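Local coordinates for A1 protein (Enterobacteria phage Qbeta, PDB 3RLK), which forms the read-through extension of a minor Qbeta capsid protein made by reading past the coat stop codon, and is probably required for infection, at residues I129-I133 with S143-I147; L99-L104 with F173-D177; Y28-F32 with A185-V189; P60-D64 with L135-N139; R82-F88 with H151-V155. All blocks are in the same frame, centred on the assembly; numbering follows the deposited sequence.

Interaction 1: I129-I133 with S143-I147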
# COMPACT_ATOMS: atom_id res chain seq x y z
N ILE A 129 15.38 7.75 -8.58
CA ILE A 129 14.12 8.43 -8.33
C ILE A 129 13.01 7.39 -8.36
O ILE A 129 12.84 6.70 -9.36
CB ILE A 129 13.90 9.63 -9.29
CG1 ILE A 129 14.93 10.77 -8.99
CG2 ILE A 129 12.48 10.15 -9.14
CD1 ILE A 129 14.95 11.93 -10.03
N GLU A 130 12.29 7.25 -7.25
CA GLU A 130 11.31 6.14 -7.10
C GLU A 130 9.99 6.68 -6.65
O GLU A 130 9.87 7.89 -6.32
CB GLU A 130 11.87 5.09 -6.12
CG GLU A 130 13.04 4.33 -6.78
CD GLU A 130 13.71 3.28 -5.90
OE1 GLU A 130 13.25 3.13 -4.74
OE2 GLU A 130 14.66 2.58 -6.44
N ARG A 131 8.94 5.86 -6.71
CA ARG A 131 7.64 6.26 -6.14
C ARG A 131 7.39 5.57 -4.81
O ARG A 131 7.65 4.31 -4.67
CB ARG A 131 6.50 6.06 -7.16
CG ARG A 131 6.50 7.25 -8.11
CD ARG A 131 6.37 6.88 -9.46
NE ARG A 131 6.68 8.00 -10.41
CZ ARG A 131 6.07 8.14 -11.57
NH1 ARG A 131 5.09 7.30 -11.89
NH2 ARG A 131 6.42 9.14 -12.40
N PHE A 132 6.91 6.37 -3.83
CA PHE A 132 6.86 5.95 -2.43
C PHE A 132 5.41 6.01 -1.95
O PHE A 132 4.73 7.08 -2.01
CB PHE A 132 7.69 6.88 -1.54
CG PHE A 132 9.14 6.78 -1.76
CD1 PHE A 132 9.94 6.10 -0.86
CD2 PHE A 132 9.70 7.36 -2.87
CE1 PHE A 132 11.37 6.05 -1.07
CE2 PHE A 132 11.07 7.32 -3.11
CZ PHE A 132 11.90 6.65 -2.24
N ILE A 133 4.89 4.88 -1.48
CA ILE A 133 3.52 4.88 -0.94
C ILE A 133 3.55 5.43 0.48
O ILE A 133 4.49 5.12 1.26
CB ILE A 133 2.94 3.41 -1.02
CG1 ILE A 133 1.44 3.42 -0.72
CG2 ILE A 133 3.81 2.41 -0.21
CD1 ILE A 133 0.62 4.16 -1.81
N SER A 143 9.22 2.59 -0.53
CA SER A 143 9.45 2.59 -2.01
C SER A 143 8.68 1.42 -2.66
O SER A 143 8.92 0.28 -2.26
CB SER A 143 10.91 2.35 -2.30
OG SER A 143 11.07 2.27 -3.71
N LEU A 144 7.85 1.72 -3.67
CA LEU A 144 7.14 0.71 -4.47
C LEU A 144 8.14 -0.21 -5.26
O LEU A 144 7.90 -1.42 -5.51
CB LEU A 144 6.11 1.43 -5.39
CG LEU A 144 4.97 2.01 -4.51
CD1 LEU A 144 4.22 3.08 -5.36
CD2 LEU A 144 4.04 0.84 -4.00
N SER A 145 9.31 0.38 -5.53
CA SER A 145 10.41 -0.31 -6.20
C SER A 145 10.92 -1.41 -5.30
O SER A 145 11.07 -2.53 -5.77
CB SER A 145 11.57 0.62 -6.60
OG SER A 145 11.16 1.45 -7.70
N ASP A 146 11.09 -1.12 -4.01
CA ASP A 146 11.56 -2.09 -3.05
C ASP A 146 10.52 -3.22 -2.81
O ASP A 146 10.84 -4.39 -2.88
CB ASP A 146 11.89 -1.44 -1.69
CG ASP A 146 13.08 -0.49 -1.70
OD1 ASP A 146 13.69 -0.31 -2.78
OD2 ASP A 146 13.43 0.06 -0.60
N ILE A 147 9.26 -2.83 -2.54
CA ILE A 147 8.17 -3.81 -2.26
C ILE A 147 8.03 -4.83 -3.43
O ILE A 147 7.80 -6.01 -3.20
CB ILE A 147 6.83 -3.03 -2.03
CG1 ILE A 147 7.00 -2.13 -0.78
CG2 ILE A 147 5.61 -4.00 -2.00
CD1 ILE A 147 5.85 -1.11 -0.58
O HOH W 1 8.91 3.35 -7.91
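The E130 carboxylate is met from above its plane by the S143 hydroxyl, 41° out of it, in a short bond of 2.6 Å from S143 OG to E130 OE1. CB of S145 lies against the same group, 3.5 Å from E130 CD. The F132 ring meets the S143 backbone obliquely, with its CD1 3.6 Å from S143 N; outside the contact W35 meets this ring edge-to-face. The R131 guanidinium turns away to E119 and D107.

F132 and S143 face each other as an antiparallel non-hydrogen-bonded pair, just where strand 140-143 gives way to the single turn of helix 144-147. S143 is the N-cap. With its OG anti to the backbone N (chi1 176°), it accepts weakly from the amides of S145 and D146 while donating to E130. Next along, L144 N gives a nearly straight bond of 2.8 Å to R131 O, and a water joins R131 N to S145 OG. On the buried side I133 packs on the helix, CB 4.1 Å from L144 CD2 and CG2 4.1 Å from I147 CD1. E130 OE1 and D146 OD1 are only 4.0 Å apart, a like-charge approach that K122, salt-bridged to E130, would be expected to ease.

Interaction 2: L99-L104 with F173-D177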
# COMPACT_ATOMS: atom_id res chain seq x y z
N LEU A 99 -3.15 -4.75 -2.36
CA LEU A 99 -3.25 -3.72 -3.39
C LEU A 99 -2.25 -3.99 -4.53
O LEU A 99 -1.35 -4.82 -4.39
CB LEU A 99 -2.96 -2.35 -2.75
CG LEU A 99 -3.65 -2.00 -1.42
CD1 LEU A 99 -3.39 -0.53 -1.26
CD2 LEU A 99 -5.18 -2.22 -1.43
N ASP A 100 -2.43 -3.27 -5.64
CA ASP A 100 -1.60 -3.45 -6.82
C ASP A 100 -0.37 -2.55 -6.72
O ASP A 100 -0.38 -1.41 -7.12
CB ASP A 100 -2.41 -3.23 -8.07
CG ASP A 100 -1.62 -3.54 -9.36
OD1 ASP A 100 -0.36 -3.63 -9.35
OD2 ASP A 100 -2.31 -3.63 -10.39
N ALA A 101 0.72 -3.10 -6.17
CA ALA A 101 1.97 -2.25 -6.02
C ALA A 101 2.55 -1.73 -7.37
O ALA A 101 3.18 -0.64 -7.39
CB ALA A 101 3.08 -3.06 -5.24
N THR A 102 2.32 -2.47 -8.45
CA THR A 102 2.76 -2.11 -9.83
C THR A 102 1.93 -0.93 -10.33
O THR A 102 2.49 0.13 -10.64
CB THR A 102 2.73 -3.32 -10.81
OG1 THR A 102 3.74 -4.27 -10.43
CG2 THR A 102 2.91 -2.85 -12.25
N TYR A 103 0.61 -1.05 -10.33
CA TYR A 103 -0.23 0.09 -10.62
C TYR A 103 0.13 1.32 -9.80
O TYR A 103 0.14 2.42 -10.34
CB TYR A 103 -1.70 -0.20 -10.31
CG TYR A 103 -2.59 0.84 -10.87
CD1 TYR A 103 -2.91 0.83 -12.22
CD2 TYR A 103 -3.11 1.85 -10.08
CE1 TYR A 103 -3.72 1.80 -12.78
CE2 TYR A 103 -3.93 2.84 -10.60
CZ TYR A 103 -4.27 2.76 -11.96
OH TYR A 103 -5.05 3.72 -12.48
N LEU A 104 0.35 1.16 -8.50
CA LEU A 104 0.53 2.35 -7.65
C LEU A 104 1.81 3.12 -8.07
O LEU A 104 1.99 4.29 -7.67
CB LEU A 104 0.62 1.98 -6.17
CG LEU A 104 -0.74 1.56 -5.53
CD1 LEU A 104 -0.56 0.84 -4.22
CD2 LEU A 104 -1.69 2.76 -5.32
N PHE A 173 -8.72 -2.61 -9.72
CA PHE A 173 -7.95 -1.87 -8.71
C PHE A 173 -8.17 -0.35 -8.81
O PHE A 173 -8.00 0.38 -7.84
CB PHE A 173 -6.45 -2.25 -8.73
CG PHE A 173 -5.69 -1.59 -7.62
CD1 PHE A 173 -5.94 -1.94 -6.31
CD2 PHE A 173 -4.80 -0.52 -7.91
CE1 PHE A 173 -5.31 -1.30 -5.26
CE2 PHE A 173 -4.18 0.15 -6.85
CZ PHE A 173 -4.44 -0.21 -5.54
N THR A 174 -8.58 0.11 -9.97
CA THR A 174 -8.82 1.54 -10.11
C THR A 174 -10.07 1.97 -9.34
O THR A 174 -10.30 3.17 -9.17
CB THR A 174 -8.93 1.96 -11.60
OG1 THR A 174 -10.18 1.47 -12.09
CG2 THR A 174 -7.80 1.40 -12.43
N LYS A 175 -10.88 1.00 -8.85
CA LYS A 175 -12.00 1.33 -7.97
C LYS A 175 -11.56 1.54 -6.52
O LYS A 175 -12.35 1.94 -5.71
CB LYS A 175 -13.12 0.27 -8.06
CG LYS A 175 -13.62 0.18 -9.55
CD LYS A 175 -15.12 -0.31 -9.61
CE LYS A 175 -15.72 0.02 -10.97
NZ LYS A 175 -14.94 -0.83 -11.92
N PHE A 176 -10.29 1.27 -6.19
CA PHE A 176 -9.80 1.43 -4.80
C PHE A 176 -9.29 2.85 -4.52
O PHE A 176 -8.78 3.51 -5.44
CB PHE A 176 -8.57 0.48 -4.62
CG PHE A 176 -8.91 -0.96 -4.43
CD1 PHE A 176 -8.47 -1.66 -3.29
CD2 PHE A 176 -9.66 -1.64 -5.38
CE1 PHE A 176 -8.77 -3.03 -3.11
CE2 PHE A 176 -9.98 -3.03 -5.24
CZ PHE A 176 -9.50 -3.74 -4.14
N ASP A 177 -9.41 3.29 -3.27
CA ASP A 177 -8.84 4.56 -2.81
C ASP A 177 -8.58 4.48 -1.33
O ASP A 177 -9.08 3.59 -0.70
CB ASP A 177 -9.67 5.75 -3.28
CG ASP A 177 -11.00 5.94 -2.51
OD1 ASP A 177 -11.11 5.72 -1.30
OD2 ASP A 177 -11.95 6.34 -3.19
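F173 pushes its ring into the start of helix 101-104 and is the tight part of this contact. One face takes D100: the backbone N sits over it toward the rim, and CB lies 3.8 Å from the ring centroid, 21° off the normal, a CH-pi contact. At the rim, near the ring plane, come Y103 CD2, 3.6 Å from F173 CD2, and L104 CD2, 3.9 Å from F173 CE2. The Y103 and F173 rings form an oblique pair, planes at 76° and centroids 5.8 Å apart. L99 comes in obliquely, its CB 3.6 Å from F173 CE1, and its CD2 reaches on to F176 CD1 at 3.8 Å. F173 holds CG anti to its own N (chi1 -175°), which carries the ring out from the 3-10 turn 173-175 into this group.

The looser, partly exposed side is the outer end of Y103, where T174 offers a single methyl, CG2, 3.6 Å from Y103 OH.

No hydrogen bond spans the two segments. D100 spends its carboxylate as N-cap of its own helix, OD1 accepting from Y103 N at 2.9 Å and weakly from T102 N, so 173-177 meets 99-104 through apolar and aromatic contact alone.

Interaction 3: Y28-F32 with A185-V189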
# COMPACT_ATOMS: atom_id res chain seq x y z
N TYR A 28 4.43 -5.84 14.03
CA TYR A 28 5.23 -6.36 12.90
C TYR A 28 6.04 -5.18 12.33
O TYR A 28 5.47 -4.16 11.87
CB TYR A 28 4.26 -6.89 11.85
CG TYR A 28 4.92 -7.37 10.58
CD1 TYR A 28 4.86 -6.61 9.39
CD2 TYR A 28 5.58 -8.59 10.55
CE1 TYR A 28 5.41 -7.03 8.22
CE2 TYR A 28 6.16 -9.05 9.33
CZ TYR A 28 6.06 -8.30 8.17
OH TYR A 28 6.68 -8.82 7.05
N THR A 29 7.36 -5.33 12.33
CA THR A 29 8.25 -4.30 11.76
C THR A 29 8.17 -4.30 10.24
O THR A 29 8.26 -5.38 9.62
CB THR A 29 9.71 -4.62 12.10
OG1 THR A 29 9.89 -4.69 13.53
CG2 THR A 29 10.59 -3.55 11.56
N CYS A 30 7.92 -3.12 9.66
CA CYS A 30 7.89 -2.97 8.22
C CYS A 30 9.20 -3.53 7.65
O CYS A 30 10.30 -3.13 8.07
CB CYS A 30 7.77 -1.51 7.83
SG CYS A 30 7.55 -1.33 6.09
N PRO A 31 9.11 -4.51 6.76
CA PRO A 31 10.28 -5.24 6.35
C PRO A 31 11.09 -4.60 5.22
O PRO A 31 12.07 -5.17 4.76
CB PRO A 31 9.69 -6.58 5.89
CG PRO A 31 8.37 -6.31 5.47
CD PRO A 31 7.88 -5.03 6.09
N PHE A 32 10.70 -3.41 4.78
CA PHE A 32 11.46 -2.66 3.81
C PHE A 32 11.84 -1.34 4.40
O PHE A 32 11.27 -0.94 5.44
CB PHE A 32 10.62 -2.43 2.55
CG PHE A 32 10.25 -3.72 1.86
CD1 PHE A 32 11.18 -4.40 1.09
CD2 PHE A 32 8.97 -4.27 2.04
CE1 PHE A 32 10.87 -5.65 0.51
CE2 PHE A 32 8.65 -5.50 1.48
CZ PHE A 32 9.60 -6.18 0.67
N ALA A 185 -0.91 -2.45 6.41
CA ALA A 185 0.50 -2.88 6.60
C ALA A 185 1.16 -3.24 5.27
O ALA A 185 0.48 -3.45 4.26
CB ALA A 185 0.60 -4.05 7.58
N VAL A 186 2.50 -3.29 5.28
CA VAL A 186 3.26 -3.79 4.11
C VAL A 186 3.97 -4.99 4.71
O VAL A 186 4.64 -4.89 5.81
CB VAL A 186 4.34 -2.77 3.55
CG1 VAL A 186 5.27 -3.49 2.53
CG2 VAL A 186 3.71 -1.58 2.85
N ILE A 187 3.85 -6.14 4.03
CA ILE A 187 4.46 -7.37 4.55
C ILE A 187 5.33 -8.04 3.50
O ILE A 187 5.20 -7.74 2.30
CB ILE A 187 3.38 -8.43 5.08
CG1 ILE A 187 2.51 -8.87 3.89
CG2 ILE A 187 2.43 -7.75 6.10
CD1 ILE A 187 1.49 -10.02 4.25
N VAL A 188 6.14 -8.99 3.98
CA VAL A 188 6.69 -10.04 3.12
C VAL A 188 5.83 -11.33 3.31
O VAL A 188 5.77 -11.90 4.40
CB VAL A 188 8.20 -10.26 3.35
CG1 VAL A 188 8.66 -11.49 2.54
CG2 VAL A 188 9.07 -9.02 2.87
N VAL A 189 5.06 -11.73 2.28
CA VAL A 189 4.19 -12.92 2.48
C VAL A 189 5.04 -14.20 2.58
O VAL A 189 5.83 -14.50 1.67
CB VAL A 189 3.07 -13.00 1.44
CG1 VAL A 189 3.64 -13.10 0.03
CG2 VAL A 189 2.09 -14.16 1.74
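F32 and P31 meet the valines of strand 183-188 at the apolar centre. The F32 ring stands across both valine side chains at about a right angle: CD2 comes 3.8 Å from V186 CG1, which lies at the ring edge, and CZ comes 3.6 Å from V188 CG2. That same V188 methyl also takes P31, whose CG is 3.8 Å away as the two side chains slide past each other in opposite directions. On the helix side I147 packs against both F32 and V186.

Moving outward, Y28 crosses I187 at about a right angle, CE1 lying 3.7 Å from I187 CG2. With CG anti to the backbone N (chi1 176°), the ring reaches out from strand 28-29 and sets its hydroxyl beside the backbone of strand 183-188. There V188 N donates to Y28 OH at 3.1 Å, almost straight at 173°.

Strand 183-188 is outermost in its three-stranded antiparallel sheet. On the inner side its I187 backbone pairs with V155; on the outer side a crossing segment, its course 85° from that of 186-188, covers it in place of another strand. The chemistry is accordingly uneven. The V188 amide is satisfied by a phenol, but V186 O is buried with no partner, touched by Y28 CE1 and P31 CD, each 3.3 Å from it. Carbon-bound hydrogens can repay a carbonyl only weakly, which is a likely cost of closing the sheet edge with side chains.

Interaction 4: P60-D64 with L135-N139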
# COMPACT_ATOMS: atom_id res chain seq x y z
N PRO A 60 13.76 1.79 11.37
CA PRO A 60 12.58 0.92 11.25
C PRO A 60 11.46 1.17 12.27
O PRO A 60 11.71 1.57 13.45
CB PRO A 60 13.16 -0.49 11.41
CG PRO A 60 14.60 -0.32 11.01
CD PRO A 60 15.03 1.05 11.44
N ARG A 61 10.23 0.84 11.87
CA ARG A 61 9.06 1.09 12.74
C ARG A 61 8.17 -0.14 12.68
O ARG A 61 8.23 -0.87 11.69
CB ARG A 61 8.26 2.31 12.22
CG ARG A 61 8.90 3.66 12.63
CD ARG A 61 8.38 4.85 11.87
NE ARG A 61 9.15 6.04 12.26
CZ ARG A 61 8.67 7.29 12.28
NH1 ARG A 61 7.40 7.55 11.90
NH2 ARG A 61 9.46 8.30 12.72
N GLU A 62 7.29 -0.31 13.67
CA GLU A 62 6.31 -1.43 13.72
C GLU A 62 4.85 -1.00 13.44
O GLU A 62 4.38 -0.02 14.00
CB GLU A 62 6.35 -2.05 15.12
CG GLU A 62 7.60 -2.82 15.39
CD GLU A 62 7.66 -3.26 16.90
OE1 GLU A 62 7.19 -2.49 17.80
OE2 GLU A 62 8.19 -4.38 17.17
N PHE A 63 4.14 -1.76 12.58
CA PHE A 63 2.67 -1.75 12.53
C PHE A 63 2.07 -2.47 13.76
O PHE A 63 2.70 -3.34 14.38
CB PHE A 63 2.18 -2.50 11.28
CG PHE A 63 2.78 -2.00 10.00
CD1 PHE A 63 2.37 -0.77 9.43
CD2 PHE A 63 3.72 -2.75 9.30
CE1 PHE A 63 2.87 -0.33 8.18
CE2 PHE A 63 4.24 -2.32 8.09
CZ PHE A 63 3.86 -1.14 7.51
N ASP A 64 0.85 -2.05 14.13
CA ASP A 64 0.18 -2.60 15.30
C ASP A 64 -0.73 -3.73 14.83
O ASP A 64 -1.93 -3.74 15.15
CB ASP A 64 -0.64 -1.51 15.97
CG ASP A 64 0.22 -0.44 16.62
OD1 ASP A 64 1.34 -0.77 17.12
OD2 ASP A 64 -0.25 0.72 16.71
N LEU A 135 2.45 5.42 4.25
CA LEU A 135 1.88 4.50 5.24
C LEU A 135 1.50 5.28 6.48
O LEU A 135 2.32 5.56 7.35
CB LEU A 135 2.87 3.37 5.59
CG LEU A 135 3.61 2.66 4.44
CD1 LEU A 135 4.74 1.68 4.90
CD2 LEU A 135 2.61 1.83 3.67
N LYS A 136 0.22 5.58 6.58
CA LYS A 136 -0.32 6.40 7.69
C LYS A 136 -0.12 5.77 9.03
O LYS A 136 0.22 6.48 9.98
CB LYS A 136 -1.82 6.59 7.43
CG LYS A 136 -2.61 7.33 8.54
CD LYS A 136 -1.98 8.70 8.90
CE LYS A 136 -3.00 9.58 9.70
NZ LYS A 136 -2.39 10.93 10.07
N SER A 137 -0.30 4.43 9.09
CA SER A 137 -0.09 3.63 10.30
C SER A 137 1.23 3.94 10.98
O SER A 137 1.30 3.97 12.23
CB SER A 137 -0.11 2.14 9.91
OG SER A 137 -1.44 1.84 9.52
N ILE A 138 2.26 4.16 10.18
CA ILE A 138 3.56 4.51 10.77
C ILE A 138 4.06 5.90 10.36
O ILE A 138 5.24 6.26 10.67
CB ILE A 138 4.64 3.35 10.49
CG1 ILE A 138 4.83 3.19 8.97
CG2 ILE A 138 4.17 2.00 11.11
CD1 ILE A 138 5.96 2.25 8.52
N ASN A 139 3.20 6.71 9.71
CA ASN A 139 3.52 8.04 9.14
C ASN A 139 4.91 8.08 8.49
O ASN A 139 5.79 8.85 8.90
CB ASN A 139 3.43 9.11 10.26
CG ASN A 139 3.59 10.54 9.75
OD1 ASN A 139 3.03 10.92 8.73
ND2 ASN A 139 4.31 11.37 10.54
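I138 sets its CG1 between the backbone N and the carbonyl carbon (chi1 61°), the crowded position, and this turns CG2 and CD1 toward the F63 ring, which they meet obliquely; F63 in turn keeps CG beside its own N (chi1 -54°), so that its ring tips toward the turn within 135-139. I138 CG2 lies 3.7 Å from F63 CD1 and 3.5 Å from E62 O, a close fit against backbone as well as ring. I138 CD1 lies 4.0 Å from F63 CE1. The other neighbours come to the ring edge: S137 CB at 3.9 Å from F63 CD1, and L135 CD1 at 3.9 Å from F63 CZ, with the leucine crossing the ring at about a right angle.

Segment 135-139 runs from the end of strand 129-135 through the turn that leads to the antiparallel strand 140-143, while 62-63 pairs with 28-29 in a small two-stranded sheet. The contact thus lays that small sheet against the end of the hairpin, and F63 also reaches A185 on strand 183-188.

At the more open side R61 runs extended from CG to NE past I138, its CB 4.1 Å from I138 CB. Its NH1 then donates to I138 O at 2.8 Å, nearly along the C=O axis, with the oxygen in the guanidinium plane; the N-H...O angle is 148°. N139 O stands farther off, 3.6 Å from the same NH1. The N139 side chain has its own partner, OD1 bonding the Y134 hydroxyl.

Interaction 5: R82-F88 with H151-V155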
# COMPACT_ATOMS: atom_id res chain seq x y z
N ARG A 82 3.03 -11.03 -9.12
CA ARG A 82 4.32 -11.20 -8.44
C ARG A 82 4.39 -12.42 -7.51
O ARG A 82 5.49 -12.85 -7.07
CB ARG A 82 4.67 -9.92 -7.69
CG ARG A 82 4.91 -8.74 -8.64
CD ARG A 82 5.47 -7.49 -7.88
NE ARG A 82 4.49 -7.01 -6.86
CZ ARG A 82 4.52 -7.26 -5.54
NH1 ARG A 82 5.52 -7.96 -4.95
NH2 ARG A 82 3.49 -6.78 -4.78
N LEU A 83 3.20 -12.92 -7.15
CA LEU A 83 3.08 -14.05 -6.22
C LEU A 83 2.71 -15.32 -6.92
O LEU A 83 2.49 -16.34 -6.28
CB LEU A 83 2.02 -13.75 -5.15
CG LEU A 83 2.28 -12.45 -4.38
CD1 LEU A 83 1.15 -12.19 -3.48
CD2 LEU A 83 3.59 -12.60 -3.56
N SER A 84 2.63 -15.29 -8.25
CA SER A 84 2.14 -16.46 -8.96
C SER A 84 3.16 -17.59 -9.17
O SER A 84 2.79 -18.65 -9.62
CB SER A 84 1.56 -16.05 -10.33
OG SER A 84 2.55 -15.43 -11.15
N TYR A 85 4.42 -17.35 -8.84
CA TYR A 85 5.50 -18.22 -9.26
C TYR A 85 5.74 -19.40 -8.28
O TYR A 85 6.48 -20.33 -8.56
CB TYR A 85 6.79 -17.37 -9.48
CG TYR A 85 7.44 -16.85 -8.18
CD1 TYR A 85 6.96 -15.67 -7.54
CD2 TYR A 85 8.46 -17.54 -7.60
CE1 TYR A 85 7.53 -15.24 -6.35
CE2 TYR A 85 9.12 -17.07 -6.40
CZ TYR A 85 8.63 -15.93 -5.80
OH TYR A 85 9.22 -15.50 -4.62
N THR A 86 5.12 -19.33 -7.11
CA THR A 86 5.29 -20.35 -6.06
C THR A 86 4.13 -20.29 -5.09
O THR A 86 3.25 -19.39 -5.22
CB THR A 86 6.68 -20.18 -5.35
OG1 THR A 86 7.04 -21.36 -4.64
CG2 THR A 86 6.76 -18.93 -4.42
N THR A 87 4.09 -21.25 -4.17
CA THR A 87 3.05 -21.39 -3.20
C THR A 87 3.26 -20.47 -1.98
O THR A 87 4.26 -20.61 -1.31
CB THR A 87 2.96 -22.81 -2.73
OG1 THR A 87 2.59 -23.62 -3.86
CG2 THR A 87 1.86 -22.89 -1.69
N PHE A 88 2.34 -19.55 -1.74
CA PHE A 88 2.36 -18.68 -0.54
C PHE A 88 1.24 -18.93 0.47
O PHE A 88 0.17 -19.46 0.14
CB PHE A 88 2.35 -17.19 -0.93
CG PHE A 88 3.59 -16.76 -1.69
CD1 PHE A 88 4.75 -16.43 -0.99
CD2 PHE A 88 3.59 -16.68 -3.09
CE1 PHE A 88 5.95 -16.07 -1.70
CE2 PHE A 88 4.75 -16.29 -3.78
CZ PHE A 88 5.92 -15.96 -3.11
N HIS A 151 11.83 -11.24 -6.31
CA HIS A 151 11.94 -12.05 -5.06
C HIS A 151 11.71 -11.36 -3.71
O HIS A 151 11.94 -12.00 -2.66
CB HIS A 151 13.25 -12.86 -4.98
CG HIS A 151 13.24 -14.10 -5.86
ND1 HIS A 151 14.38 -14.58 -6.47
CD2 HIS A 151 12.22 -14.90 -6.26
CE1 HIS A 151 14.06 -15.66 -7.19
NE2 HIS A 151 12.76 -15.86 -7.10
N ALA A 152 11.30 -10.09 -3.71
CA ALA A 152 11.01 -9.42 -2.42
C ALA A 152 9.74 -10.00 -1.76
O ALA A 152 9.60 -10.00 -0.51
CB ALA A 152 10.80 -7.90 -2.58
N ASP A 153 8.86 -10.50 -2.62
CA ASP A 153 7.56 -11.03 -2.21
C ASP A 153 6.78 -10.05 -1.28
O ASP A 153 6.11 -10.45 -0.29
CB ASP A 153 7.73 -12.34 -1.45
CG ASP A 153 8.33 -13.43 -2.31
OD1 ASP A 153 8.28 -13.30 -3.56
OD2 ASP A 153 8.83 -14.37 -1.66
N GLY A 154 6.89 -8.77 -1.61
CA GLY A 154 6.24 -7.71 -0.81
C GLY A 154 4.78 -7.59 -1.17
O GLY A 154 4.41 -7.68 -2.35
N VAL A 155 3.94 -7.41 -0.14
CA VAL A 155 2.52 -7.14 -0.34
C VAL A 155 2.07 -5.93 0.51
O VAL A 155 2.41 -5.78 1.71
CB VAL A 155 1.73 -8.41 0.10
CG1 VAL A 155 0.24 -8.28 -0.10
CG2 VAL A 155 2.24 -9.59 -0.65
O HOH W 2 7.95 -9.12 -5.51
O HOH W 3 7.71 -11.99 -5.71
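Y85 lies alongside the edge of the H151 ring, its OH 3.5 Å from H151 CD2 and the two ring planes 50° apart, near the protein surface. A chi1 of 72° places the Y85 ring above its own backbone and aims the hydroxyl at D153. Y85 OH donates to D153 OD1 at 2.6 Å, on the syn lone pair of that oxygen. A water gives a second bond to D153 OD1 and another to R82 O, so this carboxylate is tied to loop 82-88 both directly and through solvent. Its other oxygen, D153 OD2, lies 3.3 Å from F88 CE1 at the ring edge, where the ring hydrogens carry a slight positive charge; ring and carboxylate planes are steeply inclined to each other, at 78°.

On the opposite flank of D153, R82 bends at chi3 and turns its guanidinium end-on to G154 O. Both terminal nitrogens hold that one oxygen, NH1 at 2.8 Å in the carbonyl plane on a lone pair and NH2 at 2.7 Å, tilted from it. The oxygen lies within the guanidinium plane, and D80, salt-bridged to R82 NE, fixes the group from its other edge. A second water accepts from R82 NH1 and, weakly, from D153 N. Deeper in, L83 CD1 packs on V155 CG2 at 4.0 Å.

What results is a long loop fastened over the start of a strand: 82-88 covers the turn 151-153 that leads into 154-159, the middle strand of a three-stranded antiparallel sheet in this beta-barrel domain.

From the N terminus, 28-32 comes first and waits longest: interaction 3 brings it to the final strand, and the other four contacts lie wholly within that span. Interaction 4 starts at 60-64 and closes at the hairpin turn 135-139. Interaction 5 opens at 82-88 and interaction 2 at 99-104, so both cross interaction 4, and they cross each other, closing at 151-155 and 173-177. Interaction 1 is the shortest closure, inside both 5 and 2 but crossing 4. Interactions 3 and 4 share the two-stranded sheet, 3 and 5 share the three-stranded one, and helix 144-147 of interaction 1 touches 2, 3 and 5.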